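Local structure of lovastatin nonaketide synthase, polyketide synthase component (Aspergillus terreus, 7CPX) at residues Phe1888-Val1896 against Leu1931-Thr1941; Thr1962-Pro1970 against Leu1987-Ser1995. The protein assembles the nonaketide backbone of lovastatin, using nine malonyl-CoA units with repeated condensation and reduction and a single methylation to give carrier-bound dihydromonacolin L. The protein carries 2 engineered substitutions. One frame throughout, in Å; residues are numbered along the deposited sequence.

Contact 1 of 2, residues Phe1888-Val1896 against Leu1931-Thr1941; sequences FFYLVQGHV and LSEGGGSLMVT
Leu1891 and Gln1893 of strand 1887-1898 pack against the first turns of helix 1935-1953, a helix-on-sheet contact in a region whose fold resembles the medium-chain reductases and is probably the inactive enoylreductase-like part of the synthase. The strand sits in the sheet between strands 1869-1883 and 1901-1909, and the helix runs roughly antiparallel to it, with the two segment axes 153° apart and 8.2 Å at their closest. Leu1891 is the apolar half of the joint. Its CG lies anti to the backbone N (chi1 -170°), over the helix, and its two methyls part from there: CD2 meets Val1940 CG1 at 3.5 Å, the side chains crossing at about a right angle, while CD1 rests 3.7 Å from Ser1937 CB. Thr1941, which also touches Cys1877 and Leu1881 of strand 1869-1883, covers the CB side of the leucine.

Gln1893 supplies the polar half. Fully extended, it carries its amide to the loop just ahead of the helix. There NE2 makes two weak hydrogen bonds, to Leu1931 O at 3.2 Å and to Ser1932 O at 3.5 Å. The amide oxygen OE1 turns the other way, toward the start of the helix at its N-cap, Gly1934, whose positive phi suits glycine. Ser1937 lies under both strand residues with its CB, and its O accepts from Thr1941 N and Thr1941 OG1, which reach it from opposite faces of its plane, the hydroxyl at 2.7 Å.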
loop_
_atom_site.group_PDB
_atom_site.type_symbol
_atom_site.label_atom_id
_atom_site.label_comp_id
_atom_site.label_asym_id
_atom_site.label_seq_id
_atom_site.Cartn_x
_atom_site.Cartn_y
_atom_site.Cartn_z
ATOM N N PHE A 1888 -9.657 41.884 -19.388
ATOM C CA PHE A 1888 -8.994 41.069 -20.395
ATOM C C PHE A 1888 -9.738 41.199 -21.712
ATOM O O PHE A 1888 -10.955 40.992 -21.767
ATOM C CB PHE A 1888 -8.929 39.604 -19.963
ATOM C CG PHE A 1888 -7.981 39.349 -18.832
ATOM C CD1 PHE A 1888 -8.350 39.620 -17.528
ATOM C CD2 PHE A 1888 -6.719 38.837 -19.072
ATOM C CE1 PHE A 1888 -7.479 39.386 -16.485
ATOM C CE2 PHE A 1888 -5.844 38.596 -18.035
ATOM C CZ PHE A 1888 -6.223 38.874 -16.738
ATOM N N PHE A 1889 -9.007 41.543 -22.766
ATOM C CA PHE A 1889 -9.576 41.742 -24.089
ATOM C C PHE A 1889 -8.751 40.978 -25.111
ATOM O O PHE A 1889 -7.520 40.948 -25.029
ATOM C CB PHE A 1889 -9.612 43.226 -24.459
ATOM C CG PHE A 1889 -10.271 44.092 -23.426
ATOM C CD1 PHE A 1889 -9.550 44.579 -22.351
ATOM C CD2 PHE A 1889 -11.609 44.425 -23.534
ATOM C CE1 PHE A 1889 -10.151 45.378 -21.399
ATOM C CE2 PHE A 1889 -12.217 45.224 -22.586
ATOM C CZ PHE A 1889 -11.486 45.702 -21.516
ATOM N N TYR A 1890 -9.433 40.367 -26.073
ATOM C CA TYR A 1890 -8.770 39.658 -27.156
ATOM C C TYR A 1890 -8.397 40.649 -28.249
ATOM O O TYR A 1890 -9.250 41.396 -28.731
ATOM C CB TYR A 1890 -9.679 38.573 -27.730
ATOM C CG TYR A 1890 -10.085 37.502 -26.748
ATOM C CD1 TYR A 1890 -9.296 36.379 -26.551
ATOM C CD2 TYR A 1890 -11.272 37.598 -26.039
ATOM C CE1 TYR A 1890 -9.671 35.390 -25.664
ATOM C CE2 TYR A 1890 -11.656 36.615 -25.151
ATOM C CZ TYR A 1890 -10.852 35.512 -24.966
ATOM O OH TYR A 1890 -11.229 34.531 -24.078
ATOM N N LEU A 1891 -7.131 40.652 -28.643
ATOM C CA LEU A 1891 -6.693 41.538 -29.712
ATOM C C LEU A 1891 -7.200 40.990 -31.039
ATOM O O LEU A 1891 -6.856 39.867 -31.424
ATOM C CB LEU A 1891 -5.173 41.664 -29.713
ATOM C CG LEU A 1891 -4.549 42.728 -30.625
ATOM C CD1 LEU A 1891 -4.589 42.314 -32.089
ATOM C CD2 LEU A 1891 -5.240 44.069 -30.436
ATOM N N VAL A 1892 -8.012 41.777 -31.739
ATOM C CA VAL A 1892 -8.628 41.350 -32.986
ATOM C C VAL A 1892 -8.282 42.352 -34.075
ATOM O O VAL A 1892 -8.047 43.534 -33.810
ATOM C CB VAL A 1892 -10.160 41.210 -32.847
ATOM C CG1 VAL A 1892 -10.502 40.225 -31.744
ATOM C CG2 VAL A 1892 -10.794 42.565 -32.574
ATOM N N GLN A 1893 -8.250 41.864 -35.310
ATOM C CA GLN A 1893 -8.029 42.687 -36.488
ATOM C C GLN A 1893 -9.033 42.274 -37.550
ATOM O O GLN A 1893 -9.347 41.089 -37.683
ATOM C CB GLN A 1893 -6.600 42.528 -37.017
ATOM C CG GLN A 1893 -6.299 43.320 -38.280
ATOM C CD GLN A 1893 -4.896 43.072 -38.798
ATOM O OE1 GLN A 1893 -4.214 42.149 -38.353
ATOM N NE2 GLN A 1893 -4.459 43.895 -39.742
ATOM N N GLY A 1894 -9.542 43.242 -38.302
ATOM C CA GLY A 1894 -10.460 42.903 -39.369
ATOM C C GLY A 1894 -11.203 44.119 -39.885
ATOM O O GLY A 1894 -10.903 45.258 -39.530
ATOM N N HIS A 1895 -12.190 43.836 -40.727
ATOM C CA HIS A 1895 -12.922 44.874 -41.434
ATOM C C HIS A 1895 -13.989 45.513 -40.554
ATOM O O HIS A 1895 -14.481 44.916 -39.595
ATOM C CB HIS A 1895 -13.587 44.299 -42.684
ATOM C CG HIS A 1895 -12.625 43.937 -43.771
ATOM N ND1 HIS A 1895 -13.004 43.227 -44.890
ATOM C CD2 HIS A 1895 -11.302 44.189 -43.915
ATOM C CE1 HIS A 1895 -11.957 43.058 -45.676
ATOM N NE2 HIS A 1895 -10.911 43.630 -45.107
ATOM N N VAL A 1896 -14.329 46.752 -40.889
ATOM C CA VAL A 1896 -15.535 47.411 -40.408
ATOM C C VAL A 1896 -16.205 48.064 -41.605
ATOM O O VAL A 1896 -15.530 48.630 -42.473
ATOM C CB VAL A 1896 -15.240 48.451 -39.307
ATOM C CG1 VAL A 1896 -14.684 47.766 -38.077
ATOM C CG2 VAL A 1896 -14.277 49.516 -39.805
ATOM N N LEU A 1931 0.862 47.359 -40.184
ATOM C CA LEU A 1931 0.195 46.363 -39.349
ATOM C C LEU A 1931 -0.450 45.332 -40.277
ATOM O O LEU A 1931 -1.669 45.256 -40.447
ATOM C CB LEU A 1931 -0.825 47.025 -38.433
ATOM C CG LEU A 1931 -0.276 48.139 -37.538
ATOM C CD1 LEU A 1931 -1.399 48.815 -36.770
ATOM C CD2 LEU A 1931 0.775 47.597 -36.581
ATOM N N SER A 1932 0.414 44.524 -40.886
ATOM C CA SER A 1932 0.017 43.649 -41.978
ATOM C C SER A 1932 -0.985 42.603 -41.494
ATOM O O SER A 1932 -1.322 42.514 -40.309
ATOM C CB SER A 1932 1.246 42.977 -42.582
ATOM O OG SER A 1932 1.930 42.210 -41.606
ATOM N N GLU A 1933 -1.464 41.799 -42.438
ATOM C CA GLU A 1933 -2.438 40.763 -42.128
ATOM C C GLU A 1933 -1.831 39.751 -41.167
ATOM O O GLU A 1933 -0.830 39.100 -41.484
ATOM C CB GLU A 1933 -2.898 40.071 -43.411
ATOM C CG GLU A 1933 -3.731 40.947 -44.343
ATOM C CD GLU A 1933 -2.904 41.983 -45.082
ATOM O OE1 GLU A 1933 -1.670 42.006 -44.894
ATOM O OE2 GLU A 1933 -3.489 42.773 -45.853
ATOM N N GLY A 1934 -2.436 39.618 -39.996
ATOM C CA GLY A 1934 -1.926 38.698 -38.982
ATOM C C GLY A 1934 -0.720 39.212 -38.233
ATOM O O GLY A 1934 -0.728 39.249 -37.000
ATOM N N GLY A 1935 0.326 39.619 -38.952
ATOM C CA GLY A 1935 1.505 40.144 -38.281
ATOM C C GLY A 1935 1.189 41.362 -37.436
ATOM O O GLY A 1935 1.626 41.470 -36.287
ATOM N N GLY A 1936 0.416 42.296 -37.994
ATOM C CA GLY A 1936 0.044 43.478 -37.237
ATOM C C GLY A 1936 -0.714 43.135 -35.970
ATOM O O GLY A 1936 -0.488 43.735 -34.916
ATOM N N SER A 1937 -1.625 42.163 -36.056
ATOM C CA SER A 1937 -2.336 41.722 -34.862
ATOM C C SER A 1937 -1.367 41.152 -33.837
ATOM O O SER A 1937 -1.500 41.412 -32.635
ATOM C CB SER A 1937 -3.394 40.682 -35.230
ATOM O OG SER A 1937 -2.792 39.487 -35.693
ATOM N N LEU A 1938 -0.382 40.377 -34.292
ATOM C CA LEU A 1938 0.611 39.824 -33.376
ATOM C C LEU A 1938 1.369 40.933 -32.662
ATOM O O LEU A 1938 1.557 40.888 -31.440
ATOM C CB LEU A 1938 1.583 38.924 -34.137
ATOM C CG LEU A 1938 1.011 37.628 -34.710
ATOM C CD1 LEU A 1938 2.081 36.867 -35.478
ATOM C CD2 LEU A 1938 0.437 36.774 -33.598
ATOM N N MET A 1939 1.820 41.939 -33.413
ATOM C CA MET A 1939 2.585 43.018 -32.800
ATOM C C MET A 1939 1.730 43.809 -31.821
ATOM O O MET A 1939 2.191 44.158 -30.728
ATOM C CB MET A 1939 3.159 43.940 -33.876
ATOM C CG MET A 1939 3.905 43.218 -34.989
ATOM S SD MET A 1939 4.910 41.838 -34.410
ATOM C CE MET A 1939 6.559 42.454 -34.739
ATOM N N VAL A 1940 0.481 44.103 -32.188
ATOM C CA VAL A 1940 -0.373 44.880 -31.296
ATOM C C VAL A 1940 -0.694 44.080 -30.040
ATOM O O VAL A 1940 -0.791 44.638 -28.945
ATOM C CB VAL A 1940 -1.648 45.337 -32.026
ATOM C CG1 VAL A 1940 -2.530 46.137 -31.085
ATOM C CG2 VAL A 1940 -1.292 46.182 -33.236
ATOM N N THR A 1941 -0.860 42.763 -30.174
ATOM C CA THR A 1941 -1.053 41.913 -29.005
ATOM C C THR A 1941 0.170 41.957 -28.099
ATOM O O THR A 1941 0.059 42.107 -26.873
ATOM C CB THR A 1941 -1.326 40.478 -29.461
ATOM O OG1 THR A 1941 -2.497 40.448 -30.284
ATOM C CG2 THR A 1941 -1.514 39.545 -28.274
#

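Contact 2 of 2, residues Thr1962-Pro1970 against Leu1987-Ser1995; sequences TDSILVLNP and LQVHLATTS
His1990 of strand 1988-1993 lies on the same face of the parallel sheet as Ser1964 and Leu1966 of strand 1964-1968 and touches both. Its CB lies 3.5 Å from Leu1966 CD1, the two side chains crossing at about a right angle. With CG anti to the carbonyl carbon (chi1 -58°), the ring is laid back along the strand toward Ser1964. CG comes next, 3.9 Å from Ile1965 O, a carbonyl near the plane of the ring at its edge. CD2 then sits 3.2 Å from Ser1964 OG. At the tip, NE2 also stands 3.1 Å from Ser1964 OG and accepts a hydrogen bond of 3.1 Å from NE2 of Gln1988 on its own strand, tilted from the ring plane. Ser1964 OG itself donates to Gln1988 O, which also takes Ile1965 N; the two donors arrive from opposite faces of that carbonyl.

The backbone ladder continues through His1990 N to Ile1965 O, Val1967 N to His1990 O, and Ala1992 N to Val1967 O, each 2.9 Å long. On the face of Ile1965, Val1967, Val1989 and Leu1991, Ile1965 CG1 and Val1989 CG2 lie side by side at 3.9 Å. Helix 1935-1953 covers this face at Ile1965 and Val1989, while helix 2041-2051 packs on Leu1968 from the other. Past the strand end, Asn1969 ND2 bonds Ser2036 OG, just after strand 2031-2034, the neighbour on the other side of strand 1964-1968. Helix 1972-1985 joins the two strands, making the beta-alpha-beta crossover of a five-stranded parallel sheet ordered 3-2-1-4-5, as in Rossmann-like nucleotide-binding domains.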
loop_
_atom_site.group_PDB
_atom_site.type_symbol
_atom_site.label_atom_id
_atom_site.label_comp_id
_atom_site.label_asym_id
_atom_site.label_seq_id
_atom_site.Cartn_x
_atom_site.Cartn_y
_atom_site.Cartn_z
ATOM N N THR A 1962 7.995 50.812 -9.768
ATOM C CA THR A 1962 9.254 50.086 -9.702
ATOM C C THR A 1962 10.296 50.807 -10.543
ATOM O O THR A 1962 9.971 51.527 -11.491
ATOM C CB THR A 1962 9.103 48.638 -10.189
ATOM O OG1 THR A 1962 8.584 48.631 -11.524
ATOM C CG2 THR A 1962 8.168 47.858 -9.277
ATOM N N ASP A 1963 11.561 50.601 -10.178
ATOM C CA ASP A 1963 12.686 51.107 -10.951
ATOM C C ASP A 1963 13.302 50.054 -11.860
ATOM O O ASP A 1963 13.979 50.415 -12.829
ATOM C CB ASP A 1963 13.769 51.654 -10.014
ATOM C CG ASP A 1963 13.253 52.753 -9.106
ATOM O OD1 ASP A 1963 12.309 53.464 -9.509
ATOM O OD2 ASP A 1963 13.792 52.907 -7.990
ATOM N N SER A 1964 13.087 48.771 -11.574
ATOM C CA SER A 1964 13.576 47.697 -12.426
ATOM C C SER A 1964 12.699 46.469 -12.227
ATOM O O SER A 1964 12.287 46.168 -11.104
ATOM C CB SER A 1964 15.038 47.360 -12.118
ATOM O OG SER A 1964 15.496 46.298 -12.935
ATOM N N ILE A 1965 12.422 45.768 -13.327
ATOM C CA ILE A 1965 11.604 44.561 -13.307
ATOM C C ILE A 1965 12.270 43.494 -14.163
ATOM O O ILE A 1965 13.134 43.779 -14.996
ATOM C CB ILE A 1965 10.163 44.815 -13.806
ATOM C CG1 ILE A 1965 10.152 45.121 -15.308
ATOM C CG2 ILE A 1965 9.533 45.955 -13.029
ATOM C CD1 ILE A 1965 8.769 45.324 -15.874
ATOM N N LEU A 1966 11.842 42.252 -13.955
ATOM C CA LEU A 1966 12.319 41.107 -14.717
ATOM C C LEU A 1966 11.128 40.398 -15.341
ATOM O O LEU A 1966 10.124 40.157 -14.664
ATOM C CB LEU A 1966 13.101 40.140 -13.825
ATOM C CG LEU A 1966 13.562 38.833 -14.477
ATOM C CD1 LEU A 1966 14.527 39.106 -15.615
ATOM C CD2 LEU A 1966 14.200 37.920 -13.446
ATOM N N VAL A 1967 11.243 40.068 -16.624
ATOM C CA VAL A 1967 10.211 39.347 -17.360
ATOM C C VAL A 1967 10.804 38.015 -17.791
ATOM O O VAL A 1967 11.851 37.981 -18.452
ATOM C CB VAL A 1967 9.710 40.143 -18.574
ATOM C CG1 VAL A 1967 8.544 39.425 -19.228
ATOM C CG2 VAL A 1967 9.312 41.547 -18.158
ATOM N N LEU A 1968 10.127 36.928 -17.438
ATOM C CA LEU A 1968 10.652 35.581 -17.608
ATOM C C LEU A 1968 10.014 34.911 -18.819
ATOM O O LEU A 1968 8.787 34.897 -18.956
ATOM C CB LEU A 1968 10.403 34.743 -16.354
ATOM C CG LEU A 1968 10.780 33.262 -16.443
ATOM C CD1 LEU A 1968 12.233 33.095 -16.852
ATOM C CD2 LEU A 1968 10.517 32.568 -15.118
ATOM N N ASN A 1969 10.859 34.359 -19.685
ATOM C CA ASN A 1969 10.432 33.618 -20.866
ATOM C C ASN A 1969 9.316 34.328 -21.639
ATOM O O ASN A 1969 8.255 33.746 -21.877
ATOM C CB ASN A 1969 9.996 32.213 -20.478
ATOM C CG ASN A 1969 9.792 31.315 -21.680
ATOM O OD1 ASN A 1969 10.288 31.595 -22.770
ATOM N ND2 ASN A 1969 9.059 30.226 -21.487
ATOM N N PRO A 1970 9.522 35.579 -22.040
ATOM C CA PRO A 1970 8.559 36.236 -22.915
ATOM C C PRO A 1970 8.814 35.867 -24.364
ATOM O O PRO A 1970 9.926 35.445 -24.717
ATOM C CB PRO A 1970 8.823 37.724 -22.663
ATOM C CG PRO A 1970 10.280 37.773 -22.389
ATOM C CD PRO A 1970 10.613 36.492 -21.657
ATOM N N LEU A 1987 11.752 52.420 -17.384
ATOM C CA LEU A 1987 11.773 51.321 -16.430
ATOM C C LEU A 1987 12.756 50.264 -16.914
ATOM O O LEU A 1987 12.647 49.782 -18.047
ATOM C CB LEU A 1987 10.376 50.718 -16.255
ATOM C CG LEU A 1987 10.258 49.520 -15.309
ATOM C CD1 LEU A 1987 10.995 49.781 -14.011
ATOM C CD2 LEU A 1987 8.800 49.200 -15.024
ATOM N N GLN A 1988 13.709 49.909 -16.057
ATOM C CA GLN A 1988 14.772 48.975 -16.417
ATOM C C GLN A 1988 14.196 47.568 -16.497
ATOM O O GLN A 1988 13.980 46.909 -15.478
ATOM C CB GLN A 1988 15.906 49.052 -15.403
ATOM C CG GLN A 1988 17.092 48.165 -15.730
ATOM C CD GLN A 1988 18.315 48.505 -14.901
ATOM O OE1 GLN A 1988 18.973 49.519 -15.134
ATOM N NE2 GLN A 1988 18.622 47.662 -13.923
ATOM N N VAL A 1989 13.958 47.095 -17.715
ATOM C CA VAL A 1989 13.362 45.787 -17.954
ATOM C C VAL A 1989 14.469 44.798 -18.284
ATOM O O VAL A 1989 15.283 45.042 -19.184
ATOM C CB VAL A 1989 12.329 45.848 -19.091
ATOM C CG1 VAL A 1989 11.845 44.453 -19.440
ATOM C CG2 VAL A 1989 11.163 46.735 -18.700
ATOM N N HIS A 1990 14.500 43.685 -17.559
ATOM C CA HIS A 1990 15.408 42.584 -17.838
ATOM C C HIS A 1990 14.620 41.438 -18.451
ATOM O O HIS A 1990 13.467 41.199 -18.079
ATOM C CB HIS A 1990 16.113 42.112 -16.565
ATOM C CG HIS A 1990 16.903 43.180 -15.878
ATOM N ND1 HIS A 1990 18.176 43.533 -16.269
ATOM C CD2 HIS A 1990 16.600 43.973 -14.822
ATOM C CE1 HIS A 1990 18.624 44.497 -15.485
ATOM N NE2 HIS A 1990 17.688 44.783 -14.599
ATOM N N LEU A 1991 15.234 40.748 -19.406
ATOM C CA LEU A 1991 14.611 39.625 -20.091
ATOM C C LEU A 1991 15.322 38.338 -19.702
ATOM O O LEU A 1991 16.554 38.265 -19.755
ATOM C CB LEU A 1991 14.661 39.806 -21.608
ATOM C CG LEU A 1991 14.029 41.074 -22.180
ATOM C CD1 LEU A 1991 14.029 41.010 -23.695
ATOM C CD2 LEU A 1991 12.619 41.269 -21.652
ATOM N N ALA A 1992 14.546 37.330 -19.317
ATOM C CA ALA A 1992 15.061 36.003 -19.024
ATOM C C ALA A 1992 14.308 34.993 -19.875
ATOM O O ALA A 1992 13.076 35.039 -19.950
ATOM C CB ALA A 1992 14.911 35.667 -17.540
ATOM N N THR A 1993 15.045 34.096 -20.521
ATOM C CA THR A 1993 14.459 33.079 -21.379
ATOM C C THR A 1993 14.998 31.712 -20.992
ATOM O O THR A 1993 16.191 31.560 -20.713
ATOM C CB THR A 1993 14.755 33.352 -22.861
ATOM O OG1 THR A 1993 14.116 32.358 -23.669
ATOM C CG2 THR A 1993 16.252 33.328 -23.124
ATOM N N THR A 1994 14.110 30.721 -20.975
ATOM C CA THR A 1994 14.470 29.345 -20.667
ATOM C C THR A 1994 14.708 28.513 -21.920
ATOM O O THR A 1994 14.930 27.302 -21.817
ATOM C CB THR A 1994 13.380 28.695 -19.814
ATOM O OG1 THR A 1994 12.143 28.688 -20.537
ATOM C CG2 THR A 1994 13.200 29.458 -18.516
ATOM N N SER A 1995 14.663 29.131 -23.095
ATOM C CA SER A 1995 14.885 28.419 -24.346
ATOM C C SER A 1995 16.282 27.810 -24.385
ATOM O O SER A 1995 17.275 28.496 -24.145
ATOM C CB SER A 1995 14.688 29.361 -25.534
ATOM O OG SER A 1995 14.885 28.682 -26.761
#

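Helix 1935-1953 ties the two places together: its first turns make contact 1, and its last turns, through Glu1950 and Ile1953, lie on residues of contact 2, whose first strand follows it in the chain. Their centres are 24 Å apart and they do not touch. Contact 1 is the more deeply buried but the smaller, 311 Å² against 755 Å², and depends on a leucine and a glutamine reaching from a largely antiparallel sheet to a helix start. Contact 2 is only partly buried, with Gln1988 exposed; regular backbone hydrogen bonds carry it, and apolar side chains fill in along the parallel strands.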